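Local coordinates for protein putative alpha-N-acetylgalactosaminidase (Bacillus halodurans C-125, PDB 3CC1) that probably hydrolyses terminal alpha-N-acetylgalactosamine residues from glycans and glycoconjugates, as a putative glycoside hydrolase of the alpha-galactosidase family, at residues E3-M14 against L338-N347; N365-F373 against S424-D432. All coordinates share one frame; numbering follows the deposited sequence.

Interaction 1 of 2, residues E3-M14 against L338-N347; sequences EVNRLSALTPPM and LSINQKSVLN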
ATOM      1  N   GLU A   3      -3.274 -26.212   3.396  1.00 23.31           N
ATOM      2  CA  GLU A   3      -4.234 -26.881   2.495  1.00 23.98           C
ATOM      3  C   GLU A   3      -4.775 -28.229   2.959  1.00 24.40           C
ATOM      4  O   GLU A   3      -5.302 -28.998   2.150  1.00 25.01           O
ATOM      5  CB  GLU A   3      -3.570 -27.093   1.124  1.00 24.22           C
ATOM      6  CG  GLU A   3      -3.245 -25.817   0.329  1.00 23.88           C
ATOM      7  CD  GLU A   3      -2.751 -26.126  -1.079  1.00 25.52           C
ATOM      8  OE1 GLU A   3      -2.742 -27.318  -1.489  1.00 26.39           O
ATOM      9  OE2 GLU A   3      -2.372 -25.178  -1.803  1.00 25.76           O
ATOM     10  N   VAL A   4      -4.645 -28.514   4.249  1.00 24.54           N
ATOM     11  CA  VAL A   4      -5.164 -29.738   4.843  1.00 24.74           C
ATOM     12  C   VAL A   4      -6.203 -29.430   5.912  1.00 25.76           C
ATOM     13  O   VAL A   4      -6.194 -28.379   6.522  1.00 26.80           O
ATOM     14  CB  VAL A   4      -4.026 -30.655   5.381  1.00 24.73           C
ATOM     15  CG1 VAL A   4      -3.127 -31.094   4.212  1.00 23.55           C
ATOM     16  CG2 VAL A   4      -3.210 -29.978   6.556  1.00 22.62           C
ATOM     17  N   ASN A   5      -7.109 -30.371   6.137  1.00 26.78           N
ATOM     18  CA  ASN A   5      -8.161 -30.193   7.139  1.00 27.24           C
ATOM     19  C   ASN A   5      -7.774 -30.877   8.462  1.00 28.76           C
ATOM     20  O   ASN A   5      -8.453 -30.733   9.471  1.00 28.94           O
ATOM     21  CB  ASN A   5      -9.476 -30.767   6.638  1.00 26.93           C
ATOM     22  CG  ASN A   5      -9.444 -32.281   6.548  1.00 28.47           C
ATOM     23  OD1 ASN A   5      -8.671 -32.836   5.770  1.00 26.28           O
ATOM     24  ND2 ASN A   5     -10.263 -32.954   7.353  1.00 25.08           N
ATOM     25  N   ARG A   6      -6.699 -31.655   8.423  1.00 30.09           N
ATOM     26  CA  ARG A   6      -6.197 -32.337   9.607  1.00 31.19           C
ATOM     27  C   ARG A   6      -4.740 -32.075   9.838  1.00 30.81           C
ATOM     28  O   ARG A   6      -3.887 -32.176   8.947  1.00 30.34           O
ATOM     29  CB  ARG A   6      -6.432 -33.843   9.525  1.00 32.55           C
ATOM     30  CG  ARG A   6      -7.707 -34.264  10.214  1.00 36.53           C
ATOM     31  CD  ARG A   6      -7.959 -35.773  10.200  1.00 41.49           C
ATOM     32  NE  ARG A   6      -9.409 -36.013  10.104  1.00 43.97           N
ATOM     33  CZ  ARG A   6     -10.279 -35.983  11.125  1.00 44.60           C
ATOM     34  NH1 ARG A   6      -9.886 -35.779  12.384  1.00 42.76           N
ATOM     35  NH2 ARG A   6     -11.570 -36.181  10.872  1.00 45.19           N
ATOM     36  N   LEU A   7      -4.464 -31.764  11.085  1.00 31.27           N
ATOM     37  CA  LEU A   7      -3.106 -31.585  11.572  1.00 31.39           C
ATOM     38  C   LEU A   7      -2.987 -32.421  12.830  1.00 32.58           C
ATOM     39  O   LEU A   7      -3.816 -32.340  13.735  1.00 32.40           O
ATOM     40  CB  LEU A   7      -2.796 -30.104  11.840  1.00 30.87           C
ATOM     41  CG  LEU A   7      -2.751 -29.157  10.639  1.00 28.95           C
ATOM     42  CD1 LEU A   7      -2.609 -27.710  11.088  1.00 25.72           C
ATOM     43  CD2 LEU A   7      -1.645 -29.562   9.699  1.00 27.56           C
ATOM     44  N   SER A   8      -1.965 -33.257  12.863  1.00 34.04           N
ATOM     45  CA  SER A   8      -1.820 -34.247  13.933  1.00 35.15           C
ATOM     46  C   SER A   8      -3.156 -34.901  14.247  1.00 35.29           C
ATOM     47  O   SER A   8      -3.519 -35.074  15.383  1.00 34.51           O
ATOM     48  CB  SER A   8      -1.223 -33.600  15.176  1.00 35.88           C
ATOM     49  OG  SER A   8      -0.062 -32.829  14.828  1.00 37.24           O
ATOM     50  N   ALA A   9      -3.887 -35.261  13.205  1.00 35.01           N
ATOM     51  CA  ALA A   9      -5.106 -36.056  13.376  1.00 35.00           C
ATOM     52  C   ALA A   9      -6.330 -35.245  13.820  1.00 33.96           C
ATOM     53  O   ALA A   9      -7.417 -35.792  13.918  1.00 34.85           O
ATOM     54  CB  ALA A   9      -4.861 -37.198  14.360  1.00 35.50           C
ATOM     55  N   LEU A  10      -6.175 -33.948  14.057  1.00 33.02           N
ATOM     56  CA  LEU A  10      -7.320 -33.124  14.485  1.00 31.39           C
ATOM     57  C   LEU A  10      -7.677 -32.095  13.440  1.00 30.34           C
ATOM     58  O   LEU A  10      -6.845 -31.718  12.637  1.00 30.18           O
ATOM     59  CB  LEU A  10      -7.036 -32.425  15.803  1.00 31.72           C
ATOM     60  CG  LEU A  10      -6.677 -33.410  16.945  1.00 33.24           C
ATOM     61  CD1 LEU A  10      -6.238 -32.681  18.185  1.00 27.93           C
ATOM     62  CD2 LEU A  10      -7.812 -34.445  17.257  1.00 32.97           C
ATOM     63  N   THR A  11      -8.934 -31.671  13.482  1.00 28.20           N
ATOM     64  CA  THR A  11      -9.463 -30.667  12.613  1.00 27.16           C
ATOM     65  C   THR A  11      -9.522 -29.335  13.361  1.00 26.27           C
ATOM     66  O   THR A  11      -9.196 -29.267  14.547  1.00 25.42           O
ATOM     67  CB  THR A  11     -10.856 -31.075  12.126  1.00 27.24           C
ATOM     68  OG1 THR A  11     -11.735 -31.127  13.250  1.00 27.52           O
ATOM     69  CG2 THR A  11     -10.802 -32.441  11.398  1.00 26.98           C
ATOM     70  N   PRO A  12      -9.844 -28.255  12.658  1.00 26.13           N
ATOM     71  CA  PRO A  12      -9.794 -26.950  13.372  1.00 26.17           C
ATOM     72  C   PRO A  12     -10.765 -26.941  14.546  1.00 26.26           C
ATOM     73  O   PRO A  12     -11.883 -27.428  14.417  1.00 27.13           O
ATOM     74  CB  PRO A  12     -10.212 -25.945  12.309  1.00 25.91           C
ATOM     75  CG  PRO A  12      -9.841 -26.606  10.977  1.00 26.43           C
ATOM     76  CD  PRO A  12      -9.904 -28.105  11.190  1.00 25.94           C
ATOM     77  N   PRO A  13     -10.330 -26.431  15.708  1.00 26.95           N
ATOM     78  CA  PRO A  13     -11.235 -26.357  16.861  1.00 25.86           C
ATOM     79  C   PRO A  13     -12.502 -25.561  16.574  1.00 25.31           C
ATOM     80  O   PRO A  13     -12.469 -24.515  15.925  1.00 24.60           O
ATOM     81  CB  PRO A  13     -10.375 -25.648  17.933  1.00 26.87           C
ATOM     82  CG  PRO A  13      -8.966 -25.973  17.561  1.00 26.36           C
ATOM     83  CD  PRO A  13      -8.958 -25.991  16.052  1.00 26.76           C
HETATM   84  N   MSE A  14     -13.603 -26.110  17.056  1.00 24.43           N
HETATM   85  CA  MSE A  14     -14.898 -25.467  17.073  1.00 23.99           C
HETATM   86  C   MSE A  14     -15.413 -25.400  18.506  1.00 23.72           C
HETATM   87  O   MSE A  14     -15.448 -26.414  19.237  1.00 22.38           O
HETATM   88  CB  MSE A  14     -15.897 -26.267  16.214  1.00 23.95           C
HETATM   89  CG  MSE A  14     -15.562 -26.300  14.714  1.00 23.93           C
HETATM   90 SE   MSE A  14     -16.757 -27.415  13.731  0.75 20.98          SE
HETATM   91  CE  MSE A  14     -18.465 -26.619  14.253  1.00 22.14           C
ATOM     92  N   LEU A 338     -19.801 -26.026   7.526  1.00 23.61           N
ATOM     93  CA  LEU A 338     -18.932 -26.604   8.529  1.00 23.28           C
ATOM     94  C   LEU A 338     -18.055 -27.656   7.903  1.00 24.13           C
ATOM     95  O   LEU A 338     -16.899 -27.835   8.256  1.00 23.88           O
ATOM     96  CB  LEU A 338     -19.749 -27.219   9.663  1.00 23.53           C
ATOM     97  CG  LEU A 338     -20.592 -26.247  10.518  1.00 22.08           C
ATOM     98  CD1 LEU A 338     -21.396 -27.042  11.593  1.00 20.69           C
ATOM     99  CD2 LEU A 338     -19.705 -25.120  11.085  1.00 20.49           C
ATOM    100  N   SER A 339     -18.617 -28.369   6.943  1.00 24.33           N
ATOM    101  CA  SER A 339     -17.837 -29.368   6.262  1.00 25.06           C
ATOM    102  C   SER A 339     -16.666 -28.776   5.427  1.00 23.60           C
ATOM    103  O   SER A 339     -15.589 -29.382   5.297  1.00 23.97           O
ATOM    104  CB  SER A 339     -18.774 -30.213   5.427  1.00 26.07           C
ATOM    105  OG  SER A 339     -17.991 -30.981   4.562  1.00 31.84           O
ATOM    106  N   ILE A 340     -16.847 -27.572   4.909  1.00 22.86           N
ATOM    107  CA  ILE A 340     -15.733 -26.870   4.236  1.00 22.60           C
ATOM    108  C   ILE A 340     -14.607 -26.644   5.254  1.00 22.66           C
ATOM    109  O   ILE A 340     -13.446 -27.000   5.007  1.00 21.61           O
ATOM    110  CB  ILE A 340     -16.181 -25.537   3.555  1.00 22.06           C
ATOM    111  CG1 ILE A 340     -17.204 -25.849   2.473  1.00 22.84           C
ATOM    112  CG2 ILE A 340     -14.994 -24.786   2.975  1.00 20.94           C
ATOM    113  CD1 ILE A 340     -18.024 -24.696   1.986  1.00 21.77           C
ATOM    114  N   ASN A 341     -14.965 -26.062   6.400  1.00 22.76           N
ATOM    115  CA  ASN A 341     -13.975 -25.740   7.459  1.00 23.01           C
ATOM    116  C   ASN A 341     -13.299 -26.998   8.024  1.00 22.61           C
ATOM    117  O   ASN A 341     -12.086 -27.029   8.332  1.00 22.88           O
ATOM    118  CB  ASN A 341     -14.667 -24.993   8.594  1.00 22.84           C
ATOM    119  CG  ASN A 341     -13.715 -24.650   9.743  1.00 23.87           C
ATOM    120  OD1 ASN A 341     -13.639 -25.371  10.739  1.00 23.34           O
ATOM    121  ND2 ASN A 341     -12.994 -23.555   9.601  1.00 20.43           N
ATOM    122  N   GLN A 342     -14.082 -28.065   8.132  1.00 22.61           N
ATOM    123  CA  GLN A 342     -13.627 -29.266   8.852  1.00 22.59           C
ATOM    124  C   GLN A 342     -13.038 -30.381   7.959  1.00 23.68           C
ATOM    125  O   GLN A 342     -12.293 -31.252   8.450  1.00 22.51           O
ATOM    126  CB  GLN A 342     -14.778 -29.877   9.670  1.00 22.54           C
ATOM    127  CG  GLN A 342     -15.252 -29.040  10.867  1.00 24.28           C
ATOM    128  CD  GLN A 342     -14.210 -28.993  11.969  1.00 23.71           C
ATOM    129  OE1 GLN A 342     -13.998 -29.978  12.648  1.00 21.12           O
ATOM    130  NE2 GLN A 342     -13.531 -27.863  12.106  1.00 22.84           N
ATOM    131  N   LYS A 343     -13.406 -30.361   6.674  1.00 23.67           N
ATOM    132  CA  LYS A 343     -13.090 -31.483   5.779  1.00 24.70           C
ATOM    133  C   LYS A 343     -12.408 -31.147   4.452  1.00 23.84           C
ATOM    134  O   LYS A 343     -11.832 -32.024   3.817  1.00 24.23           O
ATOM    135  CB  LYS A 343     -14.370 -32.283   5.491  1.00 25.20           C
ATOM    136  CG  LYS A 343     -14.980 -32.960   6.723  1.00 29.00           C
ATOM    137  CD  LYS A 343     -14.112 -34.126   7.220  1.00 34.28           C
ATOM    138  CE  LYS A 343     -14.588 -34.717   8.568  1.00 37.87           C
ATOM    139  NZ  LYS A 343     -13.971 -34.045   9.753  1.00 37.26           N
ATOM    140  N   SER A 344     -12.483 -29.899   4.007  1.00 23.84           N
ATOM    141  CA  SER A 344     -11.956 -29.568   2.674  1.00 23.37           C
ATOM    142  C   SER A 344     -10.417 -29.523   2.648  1.00 22.95           C
ATOM    143  O   SER A 344      -9.754 -29.383   3.671  1.00 22.34           O
ATOM    144  CB  SER A 344     -12.577 -28.268   2.147  1.00 23.69           C
ATOM    145  OG  SER A 344     -12.069 -27.147   2.811  1.00 22.19           O
ATOM    146  N   VAL A 345      -9.879 -29.673   1.443  1.00 21.35           N
ATOM    147  CA  VAL A 345      -8.448 -29.641   1.202  1.00 20.70           C
ATOM    148  C   VAL A 345      -8.097 -28.712   0.037  1.00 20.88           C
ATOM    149  O   VAL A 345      -8.977 -28.197  -0.631  1.00 21.40           O
ATOM    150  CB  VAL A 345      -7.907 -31.075   0.927  1.00 21.07           C
ATOM    151  CG1 VAL A 345      -8.096 -31.949   2.163  1.00 20.15           C
ATOM    152  CG2 VAL A 345      -8.601 -31.693  -0.358  1.00 19.29           C
ATOM    153  N   LEU A 346      -6.820 -28.467  -0.169  1.00 21.85           N
ATOM    154  CA  LEU A 346      -6.358 -27.637  -1.294  1.00 22.84           C
ATOM    155  C   LEU A 346      -6.844 -26.183  -1.181  1.00 23.14           C
ATOM    156  O   LEU A 346      -6.942 -25.441  -2.152  1.00 22.18           O
ATOM    157  CB  LEU A 346      -6.814 -28.275  -2.602  1.00 23.11           C
ATOM    158  CG  LEU A 346      -6.146 -29.607  -2.950  1.00 25.40           C
ATOM    159  CD1 LEU A 346      -6.786 -30.162  -4.229  1.00 27.44           C
ATOM    160  CD2 LEU A 346      -4.615 -29.520  -3.049  1.00 24.19           C
ATOM    161  N   ASN A 347      -7.129 -25.796   0.040  1.00 22.95           N
ATOM    162  CA  ASN A 347      -7.625 -24.449   0.383  1.00 22.97           C
ATOM    163  C   ASN A 347      -6.678 -23.376  -0.087  1.00 23.94           C
ATOM    164  O   ASN A 347      -5.500 -23.387   0.245  1.00 24.69           O
ATOM    165  CB  ASN A 347      -7.850 -24.343   1.883  1.00 22.84           C
ATOM    166  CG  ASN A 347      -8.726 -25.454   2.385  1.00 22.20           C
ATOM    167  OD1 ASN A 347      -8.284 -26.592   2.453  1.00 23.98           O
ATOM    168  ND2 ASN A 347     -10.005 -25.144   2.663  1.00 19.23           N
TER
HETATM  169  O   HOH W   1     -10.306 -34.305   4.132  1.00 38.69           O
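The Gln342 carboxamide is gripped at both ends by the N-terminal segment. Its OE1 accepts from Thr11 OG1 at 2.6 Å, the hydroxyl standing above the carbonyl plane, while Gln342 NE2 gives one hydrogen to Pro12 O (2.9 Å, 162° at the hydrogen) and the other to its neighbour Asn341 OD1. All three bonds fix the rotation of the amide, and the chain reaches them by folding back at chi2 (-69°). Selenomethionine Met14 lies against the same group, SE 3.5 Å from Gln342 CD, and sends its CE on to Leu338 CD2. Farther along, Asn5 ND2 donates to Gln342 O near the helix end (2.9 Å), and a water joins Asn5 OD1 to Lys343 O. Last, Leu346 N donates to Glu3 O at 2.8 Å; the Glu3 carboxylate itself turns to Arg348 of the second subunit. In the next shell, Asn341 ND2 is held by Ser313 O, and Ser344 OG bonds back to Ile340 O and receives Asn347 ND2, which also bonds to Ile310 O. Just before the first strand of a TIM-barrel-type catalytic domain, the N-terminal segment thus lies across the C-terminal end of helix 335-343, where the chain leaves for the C-terminal beta domain.

Interaction 2 of 2, residues N365-F373 against S424-D432; sequences NGEAYVALF and SMMLKLSPD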
ATOM      1  N   ASN A 365     -15.528 -35.626  -1.972  1.00 36.62           N
ATOM      2  CA  ASN A 365     -16.653 -36.356  -2.583  1.00 36.84           C
ATOM      3  C   ASN A 365     -16.838 -35.892  -4.028  1.00 35.58           C
ATOM      4  O   ASN A 365     -17.962 -35.800  -4.516  1.00 36.41           O
ATOM      5  CB  ASN A 365     -17.957 -36.093  -1.799  1.00 37.63           C
ATOM      6  CG  ASN A 365     -18.338 -37.234  -0.835  1.00 40.58           C
ATOM      7  OD1 ASN A 365     -18.270 -38.414  -1.190  1.00 46.77           O
ATOM      8  ND2 ASN A 365     -18.776 -36.876   0.366  1.00 39.15           N
ATOM      9  N   GLY A 366     -15.737 -35.552  -4.689  1.00 33.78           N
ATOM     10  CA  GLY A 366     -15.782 -35.145  -6.099  1.00 31.42           C
ATOM     11  C   GLY A 366     -16.168 -33.688  -6.319  1.00 30.22           C
ATOM     12  O   GLY A 366     -16.196 -33.212  -7.437  1.00 29.76           O
ATOM     13  N   GLU A 367     -16.458 -32.968  -5.242  1.00 28.32           N
ATOM     14  CA  GLU A 367     -16.899 -31.589  -5.344  1.00 27.15           C
ATOM     15  C   GLU A 367     -15.794 -30.572  -5.027  1.00 25.11           C
ATOM     16  O   GLU A 367     -14.781 -30.880  -4.431  1.00 23.30           O
ATOM     17  CB  GLU A 367     -18.131 -31.343  -4.448  1.00 27.72           C
ATOM     18  CG  GLU A 367     -17.854 -30.964  -2.987  1.00 30.87           C
ATOM     19  CD  GLU A 367     -17.652 -32.146  -2.044  1.00 36.93           C
ATOM     20  OE1 GLU A 367     -17.241 -33.227  -2.518  1.00 38.48           O
ATOM     21  OE2 GLU A 367     -17.866 -31.973  -0.808  1.00 41.62           O
ATOM     22  N   ALA A 368     -16.021 -29.362  -5.502  1.00 23.61           N
ATOM     23  CA  ALA A 368     -15.189 -28.227  -5.162  1.00 23.29           C
ATOM     24  C   ALA A 368     -16.063 -27.093  -4.614  1.00 22.46           C
ATOM     25  O   ALA A 368     -17.296 -27.154  -4.636  1.00 21.13           O
ATOM     26  CB  ALA A 368     -14.384 -27.789  -6.362  1.00 22.63           C
ATOM     27  N   TYR A 369     -15.379 -26.109  -4.043  1.00 21.75           N
ATOM     28  CA  TYR A 369     -16.005 -24.954  -3.412  1.00 22.21           C
ATOM     29  C   TYR A 369     -15.295 -23.708  -3.860  1.00 22.38           C
ATOM     30  O   TYR A 369     -14.059 -23.702  -3.974  1.00 22.28           O
ATOM     31  CB  TYR A 369     -15.921 -25.058  -1.881  1.00 22.02           C
ATOM     32  CG  TYR A 369     -16.585 -26.289  -1.366  1.00 22.08           C
ATOM     33  CD1 TYR A 369     -17.961 -26.329  -1.215  1.00 22.44           C
ATOM     34  CD2 TYR A 369     -15.857 -27.411  -1.057  1.00 24.23           C
ATOM     35  CE1 TYR A 369     -18.573 -27.413  -0.780  1.00 24.79           C
ATOM     36  CE2 TYR A 369     -16.476 -28.529  -0.592  1.00 25.25           C
ATOM     37  CZ  TYR A 369     -17.842 -28.520  -0.468  1.00 26.14           C
ATOM     38  OH  TYR A 369     -18.522 -29.634  -0.032  1.00 30.17           O
ATOM     39  N   VAL A 370     -16.091 -22.679  -4.165  1.00 22.15           N
ATOM     40  CA  VAL A 370     -15.577 -21.375  -4.494  1.00 21.80           C
ATOM     41  C   VAL A 370     -16.297 -20.311  -3.665  1.00 21.49           C
ATOM     42  O   VAL A 370     -17.517 -20.258  -3.614  1.00 20.48           O
ATOM     43  CB  VAL A 370     -15.694 -21.070  -6.036  1.00 22.72           C
ATOM     44  CG1 VAL A 370     -15.325 -19.628  -6.338  1.00 21.63           C
ATOM     45  CG2 VAL A 370     -14.820 -22.049  -6.862  1.00 21.69           C
ATOM     46  N   ALA A 371     -15.509 -19.470  -3.009  1.00 21.13           N
ATOM     47  CA  ALA A 371     -16.022 -18.334  -2.270  1.00 21.74           C
ATOM     48  C   ALA A 371     -15.703 -17.049  -3.057  1.00 21.32           C
ATOM     49  O   ALA A 371     -14.528 -16.745  -3.345  1.00 21.92           O
ATOM     50  CB  ALA A 371     -15.410 -18.293  -0.839  1.00 20.41           C
ATOM     51  N   LEU A 372     -16.756 -16.310  -3.366  1.00 21.54           N
ATOM     52  CA  LEU A 372     -16.674 -15.036  -4.066  1.00 22.10           C
ATOM     53  C   LEU A 372     -17.096 -13.880  -3.155  1.00 22.16           C
ATOM     54  O   LEU A 372     -18.116 -13.958  -2.503  1.00 23.01           O
ATOM     55  CB  LEU A 372     -17.560 -15.056  -5.336  1.00 22.60           C
ATOM     56  CG  LEU A 372     -17.260 -16.143  -6.375  1.00 23.86           C
ATOM     57  CD1 LEU A 372     -18.390 -16.257  -7.451  1.00 21.15           C
ATOM     58  CD2 LEU A 372     -15.852 -15.934  -6.996  1.00 17.21           C
ATOM     59  N   PHE A 373     -16.303 -12.800  -3.120  1.00 21.51           N
ATOM     60  CA  PHE A 373     -16.500 -11.761  -2.139  1.00 20.79           C
ATOM     61  C   PHE A 373     -16.488 -10.375  -2.774  1.00 20.82           C
ATOM     62  O   PHE A 373     -15.539 -10.025  -3.471  1.00 20.44           O
ATOM     63  CB  PHE A 373     -15.346 -11.772  -1.098  1.00 20.77           C
ATOM     64  CG  PHE A 373     -15.190 -13.052  -0.326  1.00 18.79           C
ATOM     65  CD1 PHE A 373     -14.340 -14.041  -0.783  1.00 20.57           C
ATOM     66  CD2 PHE A 373     -15.821 -13.236   0.886  1.00 18.01           C
ATOM     67  CE1 PHE A 373     -14.134 -15.190  -0.048  1.00 21.10           C
ATOM     68  CE2 PHE A 373     -15.628 -14.409   1.624  1.00 18.91           C
ATOM     69  CZ  PHE A 373     -14.771 -15.371   1.150  1.00 21.31           C
ATOM     70  N   SER A 424     -21.115 -11.821  -0.078  1.00 21.29           N
ATOM     71  CA  SER A 424     -20.346 -12.882  -0.658  1.00 21.06           C
ATOM     72  C   SER A 424     -21.276 -14.043  -1.054  1.00 21.67           C
ATOM     73  O   SER A 424     -22.460 -14.070  -0.731  1.00 20.47           O
ATOM     74  CB  SER A 424     -19.277 -13.390   0.294  1.00 22.02           C
ATOM     75  OG  SER A 424     -19.854 -13.868   1.497  1.00 22.16           O
HETATM   76  N   MSE A 425     -20.705 -14.983  -1.778  1.00 22.32           N
HETATM   77  CA  MSE A 425     -21.415 -16.197  -2.111  1.00 22.65           C
HETATM   78  C   MSE A 425     -20.499 -17.383  -2.004  1.00 22.53           C
HETATM   79  O   MSE A 425     -19.392 -17.393  -2.582  1.00 24.27           O
HETATM   80  CB  MSE A 425     -21.920 -16.092  -3.529  1.00 23.11           C
HETATM   81  CG  MSE A 425     -22.207 -17.483  -4.045  1.00 28.22           C
HETATM   82 SE   MSE A 425     -24.061 -17.923  -3.615  0.75 35.16          SE
HETATM   83  CE  MSE A 425     -24.314 -17.152  -5.370  1.00 20.45           C
HETATM   84  N   MSE A 426     -20.967 -18.416  -1.305  1.00 22.15           N
HETATM   85  CA  MSE A 426     -20.253 -19.684  -1.258  1.00 21.83           C
HETATM   86  C   MSE A 426     -20.900 -20.701  -2.206  1.00 21.78           C
HETATM   87  O   MSE A 426     -22.086 -21.032  -2.078  1.00 20.63           O
HETATM   88  CB  MSE A 426     -20.204 -20.212   0.177  1.00 20.59           C
HETATM   89  CG  MSE A 426     -19.481 -21.530   0.316  1.00 22.12           C
HETATM   90 SE   MSE A 426     -17.577 -21.371   0.099  0.75 18.15          SE
HETATM   91  CE  MSE A 426     -17.049 -20.966   1.944  1.00 18.38           C
ATOM     92  N   LEU A 427     -20.116 -21.142  -3.193  1.00 22.05           N
ATOM     93  CA  LEU A 427     -20.598 -22.075  -4.202  1.00 22.49           C
ATOM     94  C   LEU A 427     -20.031 -23.467  -3.978  1.00 22.49           C
ATOM     95  O   LEU A 427     -18.870 -23.634  -3.569  1.00 22.48           O
ATOM     96  CB  LEU A 427     -20.222 -21.617  -5.615  1.00 22.37           C
ATOM     97  CG  LEU A 427     -20.586 -20.199  -6.071  1.00 25.10           C
ATOM     98  CD1 LEU A 427     -19.771 -19.795  -7.263  1.00 27.82           C
ATOM     99  CD2 LEU A 427     -22.066 -20.132  -6.415  1.00 27.93           C
ATOM    100  N   LYS A 428     -20.890 -24.451  -4.213  1.00 21.54           N
ATOM    101  CA  LYS A 428     -20.447 -25.837  -4.420  1.00 22.53           C
ATOM    102  C   LYS A 428     -20.512 -26.152  -5.890  1.00 22.88           C
ATOM    103  O   LYS A 428     -21.523 -25.900  -6.545  1.00 22.91           O
ATOM    104  CB  LYS A 428     -21.314 -26.833  -3.653  1.00 22.37           C
ATOM    105  CG  LYS A 428     -20.883 -28.298  -3.850  1.00 25.15           C
ATOM    106  CD  LYS A 428     -21.530 -29.239  -2.865  1.00 26.01           C
ATOM    107  CE  LYS A 428     -22.912 -29.691  -3.264  1.00 25.85           C
ATOM    108  NZ  LYS A 428     -23.493 -30.585  -2.190  1.00 22.76           N
ATOM    109  N   LEU A 429     -19.422 -26.713  -6.402  1.00 23.38           N
ATOM    110  CA  LEU A 429     -19.333 -27.124  -7.777  1.00 23.02           C
ATOM    111  C   LEU A 429     -19.354 -28.629  -7.788  1.00 24.63           C
ATOM    112  O   LEU A 429     -18.404 -29.254  -7.308  1.00 24.07           O
ATOM    113  CB  LEU A 429     -18.017 -26.649  -8.403  1.00 22.82           C
ATOM    114  CG  LEU A 429     -17.780 -25.181  -8.729  1.00 21.95           C
ATOM    115  CD1 LEU A 429     -18.072 -24.325  -7.550  1.00 21.36           C
ATOM    116  CD2 LEU A 429     -16.368 -24.950  -9.196  1.00 22.02           C
ATOM    117  N   SER A 430     -20.424 -29.231  -8.286  1.00 25.25           N
ATOM    118  CA  SER A 430     -20.418 -30.687  -8.394  1.00 26.76           C
ATOM    119  C   SER A 430     -20.428 -31.147  -9.835  1.00 26.60           C
ATOM    120  O   SER A 430     -20.795 -30.400 -10.729  1.00 25.63           O
ATOM    121  CB  SER A 430     -21.536 -31.363  -7.553  1.00 27.67           C
ATOM    122  OG  SER A 430     -22.787 -30.747  -7.713  1.00 30.91           O
ATOM    123  N   PRO A 431     -19.991 -32.383 -10.061  1.00 27.56           N
ATOM    124  CA  PRO A 431     -19.949 -32.905 -11.389  1.00 28.70           C
ATOM    125  C   PRO A 431     -21.308 -32.851 -12.059  1.00 30.04           C
ATOM    126  O   PRO A 431     -22.350 -33.059 -11.431  1.00 29.20           O
ATOM    127  CB  PRO A 431     -19.479 -34.348 -11.213  1.00 29.44           C
ATOM    128  CG  PRO A 431     -19.293 -34.584  -9.775  1.00 29.02           C
ATOM    129  CD  PRO A 431     -19.629 -33.361  -9.025  1.00 28.53           C
ATOM    130  N   ASP A 432     -21.280 -32.519 -13.330  1.00 31.42           N
ATOM    131  CA  ASP A 432     -22.481 -32.426 -14.107  1.00 34.06           C
ATOM    132  C   ASP A 432     -23.086 -33.810 -14.185  1.00 34.66           C
ATOM    133  O   ASP A 432     -22.415 -34.786 -14.526  1.00 35.74           O
ATOM    134  CB  ASP A 432     -22.164 -31.975 -15.511  1.00 35.23           C
ATOM    135  CG  ASP A 432     -23.387 -31.597 -16.276  1.00 38.11           C
ATOM    136  OD1 ASP A 432     -24.269 -30.930 -15.683  1.00 41.08           O
ATOM    137  OD2 ASP A 432     -23.418 -31.931 -17.490  1.00 45.59           O
TER
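Strands 368-373 and 424-431 pair as antiparallel neighbours in the C-terminal beta-sandwich domain, their axes 4.6 Å apart at closest approach. Six backbone hydrogen bonds join them, two each at the hydrogen-bonded pairs Ala368-Leu429, Val370-Leu427 and Leu372-Met425. Between these bonds, alpha hydrogens face carbonyl oxygens, as at Tyr369 CA and Leu427 O, 3.2 Å apart. On one face, apolar side chains interlock: Val370 CG2 touches both methyls of Leu429, and Leu372 CD1 meets Leu427 CD1 at 3.8 Å. This layer packs on strand 415-419, where Leu372 and Leu427 both touch Phe415. The other face carries Tyr369, Lys428, Ala371, Met426, Phe373 and Ser424. There Ala371 CB rests against SE of selenomethionine Met426, and Ser424 CB approaches Phe373 CD2 to 3.5 Å; helix 298-310 covers this end, its Asn306 and Thr303 bonding to Ser424 OG. Lys428 runs beside the Tyr369 ring, both pointing the same way. Its CB lies 4.0 Å from Tyr369 CE1. CG keeps to the same ring carbon and also nears Ala368 O, while CD reaches Glu367 CG at 4.1 Å. The chain starts fully extended, CG anti to the backbone N (chi1 180°), then bends at chi3 (83°), and NZ bonds to a polyethylene glycol molecule, probably from the crystallisation liquor, whose pocket also includes Glu367, Tyr369 and Ser430. Glu367 OE2 lies 6.0 Å from Lys428 NZ, too far for a salt bridge. The carboxylate takes a weak bond from Asn365 N at OE1, and Tyr369 OH, two residues further along the chain, meets Glu367 OE2 at 2.6 Å, using the anti lone pair of OE2.

In the fold
From the N terminus, residues 3-14 lead into strand 14-17 of the parallel sheet, and the chain passes through the rest of the catalytic domain before residues 338-347 return to close interaction 1 over a gap of 323 residues. The same segment already begins strand 345-353, an outermost strand of the antiparallel sheet. Interaction 2 follows in series, neither nested in the first nor crossing it: 365-373 meets 424-432 after a much shorter excursion without helix and joins two inner strands of that sheet. Interaction 1 ties the chain's start to the passage between domains; interaction 2 lies within the second domain. Their centres are 16 Å apart, and they touch where Ile340 CD1 packs on Tyr369 CD1 and Met426 SE.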